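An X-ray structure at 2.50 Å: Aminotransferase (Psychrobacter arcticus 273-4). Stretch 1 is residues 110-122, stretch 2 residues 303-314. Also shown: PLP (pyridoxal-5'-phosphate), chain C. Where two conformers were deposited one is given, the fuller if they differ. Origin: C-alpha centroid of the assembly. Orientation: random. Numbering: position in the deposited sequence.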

ATOM      1  N   ALA A 110     -10.281  10.043  -3.795  1.00 34.92           N
ATOM      2  CA  ALA A 110      -9.659   8.734  -3.900  1.00 34.89           C
ATOM      3  C   ALA A 110      -9.108   8.373  -2.524  1.00 34.89           C
ATOM      4  O   ALA A 110      -8.885   9.254  -1.689  1.00 36.11           O
ATOM      5  CB  ALA A 110      -8.544   8.745  -4.924  1.00 34.16           C
ATOM      6  N   LEU A 111      -8.928   7.075  -2.303  1.00 35.07           N
ATOM      7  CA  LEU A 111      -8.362   6.522  -1.083  1.00 34.57           C
ATOM      8  C   LEU A 111      -7.000   5.894  -1.421  1.00 34.10           C
ATOM      9  O   LEU A 111      -6.801   5.377  -2.549  1.00 32.70           O
ATOM     10  CB  LEU A 111      -9.297   5.462  -0.475  1.00 34.82           C
ATOM     11  CG  LEU A 111     -10.732   5.866  -0.120  1.00 35.21           C
ATOM     12  CD1 LEU A 111     -11.515   4.677   0.474  1.00 35.10           C
ATOM     13  CD2 LEU A 111     -10.724   7.000   0.837  1.00 34.64           C
ATOM     14  N   THR A 112      -6.079   5.961  -0.446  1.00 33.22           N
ATOM     15  CA  THR A 112      -4.731   5.385  -0.529  1.00 33.57           C
ATOM     16  C   THR A 112      -4.451   4.582   0.755  1.00 34.23           C
ATOM     17  O   THR A 112      -5.224   4.671   1.715  1.00 34.86           O
ATOM     18  CB  THR A 112      -3.660   6.506  -0.731  1.00 33.68           C
ATOM     19  OG1 THR A 112      -3.655   7.409   0.393  1.00 33.60           O
ATOM     20  CG2 THR A 112      -3.941   7.303  -1.997  1.00 32.96           C
ATOM     21  N   ASN A 113      -3.373   3.794   0.764  1.00 34.03           N
ATOM     22  CA  ASN A 113      -2.970   2.997   1.937  1.00 33.70           C
ATOM     23  C   ASN A 113      -2.182   3.865   2.940  1.00 33.46           C
ATOM     24  O   ASN A 113      -1.000   3.648   3.167  1.00 31.26           O
ATOM     25  CB  ASN A 113      -2.168   1.746   1.520  1.00 34.12           C
ATOM     26  CG  ASN A 113      -3.014   0.712   0.768  1.00 34.57           C
ATOM     27  OD1 ASN A 113      -4.236   0.627   0.943  1.00 33.89           O
ATOM     28  ND2 ASN A 113      -2.349  -0.094  -0.067  1.00 35.20           N
ATOM     29  N   GLY A 114      -2.898   4.801   3.578  1.00 34.08           N
ATOM     30  CA  GLY A 114      -2.345   5.845   4.457  1.00 34.22           C
ATOM     31  C   GLY A 114      -1.947   7.059   3.610  1.00 34.75           C
ATOM     32  O   GLY A 114      -1.789   6.943   2.384  1.00 35.72           O
ATOM     33  N   SER A 115      -1.825   8.235   4.226  1.00 34.72           N
ATOM     34  CA  SER A 115      -1.388   9.451   3.503  0.50 34.62           C
ATOM     35  C   SER A 115       0.037   9.340   2.951  1.00 34.24           C
ATOM     36  O   SER A 115       0.360   9.998   1.991  1.00 33.78           O
ATOM     37  CB  SER A 115      -1.528  10.711   4.362  0.50 34.76           C
ATOM     38  OG  SER A 115      -2.886  11.083   4.427  0.50 34.89           O
ATOM     39  N   GLN A 116       0.878   8.488   3.556  1.00 34.42           N
ATOM     40  CA  GLN A 116       2.252   8.240   3.075  1.00 34.86           C
ATOM     41  C   GLN A 116       2.230   7.702   1.626  1.00 36.44           C
ATOM     42  O   GLN A 116       3.038   8.107   0.778  1.00 36.29           O
ATOM     43  CB  GLN A 116       2.972   7.235   3.982  1.00 34.69           C
ATOM     44  CG  GLN A 116       4.491   7.028   3.681  1.00 34.25           C
ATOM     45  CD  GLN A 116       5.332   8.253   3.950  1.00 33.28           C
ATOM     46  OE1 GLN A 116       4.945   9.131   4.733  1.00 33.84           O
ATOM     47  NE2 GLN A 116       6.503   8.309   3.321  1.00 32.14           N
ATOM     48  N   ASN A 117       1.294   6.787   1.373  1.00 36.85           N
ATOM     49  CA  ASN A 117       1.039   6.231   0.047  1.00 36.95           C
ATOM     50  C   ASN A 117       0.617   7.377  -0.881  1.00 36.06           C
ATOM     51  O   ASN A 117       1.065   7.454  -2.031  1.00 36.22           O
ATOM     52  CB  ASN A 117      -0.061   5.160   0.179  1.00 38.96           C
ATOM     53  CG  ASN A 117      -0.052   4.123  -0.908  1.00 39.88           C
ATOM     54  OD1 ASN A 117      -1.112   3.654  -1.339  1.00 40.67           O
ATOM     55  ND2 ASN A 117       1.130   3.691  -1.295  1.00 41.12           N
ATOM     56  N   ALA A 118      -0.210   8.291  -0.368  1.00 35.05           N
ATOM     57  CA  ALA A 118      -0.606   9.483  -1.129  1.00 34.40           C
ATOM     58  C   ALA A 118       0.616  10.342  -1.516  1.00 34.56           C
ATOM     59  O   ALA A 118       0.698  10.790  -2.653  1.00 35.99           O
ATOM     60  CB  ALA A 118      -1.633  10.317  -0.375  1.00 32.06           C
ATOM     61  N   PHE A 119       1.573  10.531  -0.606  1.00 34.06           N
ATOM     62  CA  PHE A 119       2.748  11.367  -0.912  1.00 33.78           C
ATOM     63  C   PHE A 119       3.708  10.686  -1.859  1.00 32.78           C
ATOM     64  O   PHE A 119       4.298  11.367  -2.694  1.00 33.49           O
ATOM     65  CB  PHE A 119       3.469  11.866   0.334  1.00 34.05           C
ATOM     66  CG  PHE A 119       2.553  12.453   1.332  1.00 35.00           C
ATOM     67  CD1 PHE A 119       1.650  13.463   0.975  1.00 35.94           C
ATOM     68  CD2 PHE A 119       2.552  11.987   2.637  1.00 35.37           C
ATOM     69  CE1 PHE A 119       0.774  13.998   1.916  1.00 35.67           C
ATOM     70  CE2 PHE A 119       1.692  12.502   3.555  1.00 35.00           C
ATOM     71  CZ  PHE A 119       0.800  13.515   3.200  1.00 35.35           C
ATOM     72  N   PHE A 120       3.863   9.364  -1.736  1.00 32.32           N
ATOM     73  CA  PHE A 120       4.662   8.589  -2.686  1.00 32.33           C
ATOM     74  C   PHE A 120       4.092   8.780  -4.107  1.00 32.77           C
ATOM     75  O   PHE A 120       4.846   8.994  -5.041  1.00 32.10           O
ATOM     76  CB  PHE A 120       4.746   7.109  -2.300  1.00 32.30           C
ATOM     77  CG  PHE A 120       5.444   6.267  -3.329  1.00 32.39           C
ATOM     78  CD1 PHE A 120       6.821   6.335  -3.473  1.00 32.82           C
ATOM     79  CD2 PHE A 120       4.729   5.438  -4.180  1.00 32.06           C
ATOM     80  CE1 PHE A 120       7.491   5.576  -4.449  1.00 32.46           C
ATOM     81  CE2 PHE A 120       5.385   4.673  -5.153  1.00 32.47           C
ATOM     82  CZ  PHE A 120       6.769   4.737  -5.282  1.00 32.70           C
ATOM     83  N   TYR A 121       2.768   8.757  -4.247  1.00 33.22           N
ATOM     84  CA  TYR A 121       2.156   9.013  -5.544  1.00 34.04           C
ATOM     85  C   TYR A 121       2.328  10.472  -5.978  1.00 35.10           C
ATOM     86  O   TYR A 121       2.928  10.718  -7.039  1.00 36.05           O
ATOM     87  CB  TYR A 121       0.658   8.636  -5.595  1.00 33.19           C
ATOM     88  CG  TYR A 121       0.294   7.166  -5.399  1.00 33.25           C
ATOM     89  CD1 TYR A 121       1.180   6.120  -5.676  1.00 33.37           C
ATOM     90  CD2 TYR A 121      -1.005   6.830  -5.016  1.00 33.93           C
ATOM     91  CE1 TYR A 121       0.786   4.783  -5.509  1.00 34.78           C
ATOM     92  CE2 TYR A 121      -1.413   5.524  -4.852  1.00 33.94           C
ATOM     93  CZ  TYR A 121      -0.526   4.493  -5.089  1.00 34.62           C
ATOM     94  OH  TYR A 121      -0.941   3.198  -4.959  1.00 33.62           O
ATOM     95  N   LEU A 122       1.834  11.412  -5.158  1.00 34.49           N
ATOM     96  CA  LEU A 122       1.839  12.835  -5.506  1.00 34.54           C
ATOM     97  C   LEU A 122       3.241  13.433  -5.772  1.00 35.46           C
ATOM     98  O   LEU A 122       3.400  14.188  -6.733  1.00 35.82           O
ATOM     99  CB  LEU A 122       1.070  13.685  -4.469  1.00 34.50           C
ATOM    100  CG  LEU A 122      -0.450  13.457  -4.292  1.00 34.37           C
ATOM    101  CD1 LEU A 122      -0.966  14.205  -3.026  1.00 33.24           C
ATOM    102  CD2 LEU A 122      -1.254  13.836  -5.563  1.00 32.87           C
ATOM    103  N   VAL A 303      -2.071  -0.515 -10.272  1.00 28.97           N
ATOM    104  CA  VAL A 303      -0.799  -1.165 -10.589  1.00 29.27           C
ATOM    105  C   VAL A 303      -0.011  -1.530  -9.324  1.00 29.46           C
ATOM    106  O   VAL A 303       0.464  -2.655  -9.191  1.00 28.98           O
ATOM    107  CB  VAL A 303       0.067  -0.273 -11.559  1.00 29.15           C
ATOM    108  CG1 VAL A 303       1.359  -0.967 -11.916  1.00 28.90           C
ATOM    109  CG2 VAL A 303      -0.699   0.055 -12.823  1.00 28.31           C
ATOM    110  N   VAL A 304       0.113  -0.581  -8.404  1.00 30.27           N
ATOM    111  CA  VAL A 304       0.909  -0.780  -7.182  1.00 31.32           C
ATOM    112  C   VAL A 304       0.215  -1.615  -6.124  1.00 32.85           C
ATOM    113  O   VAL A 304       0.882  -2.422  -5.467  1.00 33.28           O
ATOM    114  CB  VAL A 304       1.316   0.569  -6.555  1.00 31.56           C
ATOM    115  CG1 VAL A 304       2.119   0.371  -5.240  1.00 30.63           C
ATOM    116  CG2 VAL A 304       2.146   1.389  -7.573  1.00 30.73           C
ATOM    117  N   ASN A 305      -1.107  -1.455  -5.998  1.00 33.22           N
ATOM    118  CA  ASN A 305      -1.900  -2.072  -4.923  1.00 34.38           C
ATOM    119  C   ASN A 305      -3.092  -2.950  -5.291  1.00 34.83           C
ATOM    120  O   ASN A 305      -3.650  -3.598  -4.401  1.00 35.20           O
ATOM    121  CB  ASN A 305      -2.472  -0.921  -4.063  1.00 34.58           C
ATOM    122  CG  ASN A 305      -1.407  -0.110  -3.379  1.00 35.11           C
ATOM    123  OD1 ASN A 305      -0.397  -0.649  -2.942  1.00 35.96           O
ATOM    124  ND2 ASN A 305      -1.651   1.187  -3.232  1.00 35.29           N
ATOM    125  N   LEU A 306      -3.501  -2.959  -6.560  1.00 34.53           N
ATOM    126  CA  LEU A 306      -4.737  -3.614  -7.046  1.00 34.40           C
ATOM    127  C   LEU A 306      -5.902  -2.703  -6.592  1.00 33.96           C
ATOM    128  O   LEU A 306      -6.572  -2.086  -7.415  1.00 33.92           O
ATOM    129  CB  LEU A 306      -4.862  -5.089  -6.611  1.00 34.09           C
ATOM    130  CG  LEU A 306      -5.473  -6.081  -7.593  1.00 34.20           C
ATOM    131  CD1 LEU A 306      -4.607  -6.112  -8.854  1.00 35.19           C
ATOM    132  CD2 LEU A 306      -5.509  -7.476  -7.009  1.00 33.66           C
ATOM    133  N   ALA A 307      -6.118  -2.614  -5.291  1.00 33.31           N
ATOM    134  CA  ALA A 307      -7.094  -1.686  -4.695  1.00 33.53           C
ATOM    135  C   ALA A 307      -6.577  -1.294  -3.301  1.00 33.56           C
ATOM    136  O   ALA A 307      -5.762  -2.003  -2.725  1.00 33.13           O
ATOM    137  CB  ALA A 307      -8.479  -2.313  -4.607  1.00 32.10           C
ATOM    138  N   PRO A 308      -6.982  -0.135  -2.788  1.00 34.21           N
ATOM    139  CA  PRO A 308      -6.501   0.183  -1.466  1.00 35.14           C
ATOM    140  C   PRO A 308      -7.285  -0.596  -0.409  1.00 36.09           C
ATOM    141  O   PRO A 308      -8.312  -1.232  -0.681  1.00 36.16           O
ATOM    142  CB  PRO A 308      -6.719   1.699  -1.350  1.00 34.78           C
ATOM    143  CG  PRO A 308      -7.680   2.066  -2.422  1.00 34.80           C
ATOM    144  CD  PRO A 308      -7.937   0.869  -3.277  1.00 34.82           C
ATOM    145  N   THR A 309      -6.779  -0.504   0.805  1.00 37.80           N
ATOM    146  CA  THR A 309      -7.369  -1.156   1.973  1.00 38.74           C
ATOM    147  C   THR A 309      -8.750  -0.592   2.252  1.00 38.15           C
ATOM    148  O   THR A 309      -9.040   0.540   1.857  1.00 37.92           O
ATOM    149  CB  THR A 309      -6.429  -1.011   3.177  1.00 39.25           C
ATOM    150  OG1 THR A 309      -6.753  -2.018   4.113  1.00 42.98           O
ATOM    151  CG2 THR A 309      -6.508   0.345   3.798  1.00 37.87           C
ATOM    152  N   ARG A 310      -9.627  -1.376   2.868  1.00 38.58           N
ATOM    153  CA  ARG A 310     -10.976  -0.853   3.140  1.00 39.34           C
ATOM    154  C   ARG A 310     -11.535  -0.959   4.544  1.00 38.38           C
ATOM    155  O   ARG A 310     -12.598  -0.388   4.795  1.00 38.97           O
ATOM    156  CB  ARG A 310     -11.964  -1.352   2.088  1.00 40.07           C
ATOM    157  CG  ARG A 310     -12.204  -2.814   2.041  1.00 40.62           C
ATOM    158  CD  ARG A 310     -12.950  -3.216   0.761  1.00 40.67           C
ATOM    159  NE  ARG A 310     -14.254  -2.564   0.631  1.00 41.40           N
ATOM    160  CZ  ARG A 310     -15.241  -2.915  -0.202  1.00 41.36           C
ATOM    161  NH1 ARG A 310     -15.163  -3.987  -0.986  1.00 41.73           N
ATOM    162  NH2 ARG A 310     -16.361  -2.186  -0.210  1.00 41.70           N
ATOM    163  N   PHE A 311     -10.813  -1.552   5.482  1.00 36.76           N
ATOM    164  CA  PHE A 311     -11.405  -1.706   6.778  1.00 37.71           C
ATOM    165  C   PHE A 311     -11.482  -0.418   7.583  1.00 37.35           C
ATOM    166  O   PHE A 311     -12.404  -0.257   8.412  1.00 36.42           O
ATOM    167  CB  PHE A 311     -10.868  -2.905   7.580  1.00 39.33           C
ATOM    168  CG  PHE A 311     -11.959  -3.544   8.358  1.00 41.78           C
ATOM    169  CD1 PHE A 311     -12.825  -4.459   7.721  1.00 43.42           C
ATOM    170  CD2 PHE A 311     -12.261  -3.112   9.641  1.00 43.30           C
ATOM    171  CE1 PHE A 311     -13.934  -4.998   8.395  1.00 44.64           C
ATOM    172  CE2 PHE A 311     -13.365  -3.646  10.343  1.00 44.41           C
ATOM    173  CZ  PHE A 311     -14.209  -4.581   9.715  1.00 44.70           C
ATOM    174  N   GLY A 312     -10.536   0.491   7.338  1.00 37.33           N
ATOM    175  CA  GLY A 312     -10.576   1.814   7.926  1.00 37.61           C
ATOM    176  C   GLY A 312     -11.824   2.537   7.429  1.00 38.05           C
ATOM    177  O   GLY A 312     -12.573   3.126   8.229  1.00 39.24           O
ATOM    178  N   ALA A 313     -12.047   2.460   6.116  1.00 37.89           N
ATOM    179  CA  ALA A 313     -13.253   2.976   5.457  1.00 38.12           C
ATOM    180  C   ALA A 313     -14.527   2.405   6.091  1.00 37.63           C
ATOM    181  O   ALA A 313     -15.468   3.132   6.343  1.00 38.31           O
ATOM    182  CB  ALA A 313     -13.226   2.638   3.945  1.00 36.93           C
ATOM    183  N   ALA A 314     -14.531   1.102   6.350  1.00 37.26           N
ATOM    184  CA  ALA A 314     -15.692   0.419   6.920  1.00 36.66           C
ATOM    185  C   ALA A 314     -16.063   0.996   8.288  1.00 36.81           C
ATOM    186  O   ALA A 314     -17.235   1.272   8.527  1.00 36.65           O
ATOM    187  CB  ALA A 314     -15.468  -1.081   6.982  1.00 34.84           C
TER
HETATM  188  N1  PLP C 500       1.424  13.791   7.508  1.00 49.48           N
HETATM  189  C2  PLP C 500       2.050  14.161   8.679  1.00 50.57           C
HETATM  190  C2A PLP C 500       2.251  15.622   8.927  1.00 50.11           C
HETATM  191  C3  PLP C 500       2.460  13.170   9.600  1.00 51.41           C
HETATM  192  O3  PLP C 500       3.082  13.493  10.777  1.00 50.06           O
HETATM  193  C4  PLP C 500       2.251  11.802   9.303  1.00 52.20           C
HETATM  194  C4A PLP C 500       2.954  10.781  10.189  1.00 53.42           C
HETATM  195  O4A PLP C 500       2.356   9.802  10.652  1.00 54.71           O
HETATM  196  C5  PLP C 500       1.602  11.448   8.073  1.00 50.64           C
HETATM  197  C6  PLP C 500       1.201  12.476   7.200  1.00 49.70           C
HETATM  198  C5A PLP C 500       1.361   9.991   7.630  1.00 48.52           C
HETATM  199  O4P PLP C 500       0.153   9.440   8.109  1.00 45.22           O
HETATM  200  P   PLP C 500      -0.424   8.069   7.507  1.00 40.81           P
HETATM  201  O1P PLP C 500       0.310   7.365   6.391  1.00 40.33           O
HETATM  202  O2P PLP C 500      -1.757   8.511   7.006  1.00 40.66           O
HETATM  203  O3P PLP C 500      -0.508   7.150   8.661  1.00 38.75           O
HETATM  204  O   HOH W   1      -7.502   2.848   2.360  1.00 38.61           O
HETATM  205  O   HOH W   2      -3.399  -2.629  -1.230  1.00 32.84           O
HETATM  206  O   HOH W   3       0.374   0.218  -0.565  1.00 39.03           O

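Three buried asparagines lie at the polar centre of this contact, beside apolar packing, in a region where a designer would usually expect hydrophobic side chains alone. Asn113, Asn117 and Asn305 place their amides close to one another between a strand-turn-helix segment and a helix-loop-helix segment whose touching residues are at least 183 positions apart in sequence. Burying so many amides is costly unless they are bonded, and here most of their polar atoms find partners among side chains, backbone and water.

Asn113 links the turn to the loop. Its CA-to-CB bond runs sideways to the other stretch, but with chi1 in the m well its end comes nearer, and Asn113 OD1 accepts a hydrogen bond from Thr309 N at 2.8 Å with a nearly straight N-H...O angle of 164°. A side-chain carbonyl thus satisfies a backbone amide in the loop, where no regular secondary structure supplies an acceptor. The amide nitrogen of the same residue turns to water: Asn113 ND2 donates to water 3 at 2.8 Å, and that water in turn donates to Asn305 OD1 at 2.6 Å. Asn113 ND2 and Asn305 ND2, 3.5 Å apart, are both donors and form no hydrogen bond; water 3 links Asn113 ND2 to Asn305 OD1 instead.

Asn117, in the first turns of its helix, serves both stretches with one oxygen. Asn117 OD1 accepts from Asn113 N at 3.1 Å, bracing the turn ahead of the helix, and from Asn305 ND2 at 3.2 Å, the more bent of the two at 136°. Tyr121, one helical turn further on, brings its OH to 2.7 Å from Asn305 ND2, but the angle is poor and the pair is not a hydrogen bond. The asparagine nitrogen sits at the edge of the tyrosine ring, near its plane, while Tyr121 CE1 packs against Val304 CG2 at 4.2 Å.

The backbones come nearest where the strand meets the loop, with the CA atoms of Thr112 and Pro308 5.6 Å apart; at Tyr121 and Val304 the CA spacing is 10.0 Å, and the side chains fill the difference. No direct backbone-to-backbone hydrogen bond crosses the gap. Instead water 1 donates to Thr112 O at 3.0 Å and to Thr309 O at 2.8 Å, linking two carbonyls that could not pair directly. Pro308, which has no amide hydrogen to satisfy, lays its ring against the strand, its CG 4.2 Å from Leu111 CB. Leu111 also reaches the second helix, where its CD1 lies 4.4 Å from Ala313 CB.

The same turn also serves the cofactor. Gly114, at the N-cap with positive phi, leaves room for the phosphate, since a CB there would clash with PLP O1P. Just beyond it, Ser115 N donates to PLP O2P at 2.8 Å and Gln116 N to PLP O1P at 3.1 Å. One short segment therefore binds phosphate through its backbone while its asparagines bind the neighbouring stretch.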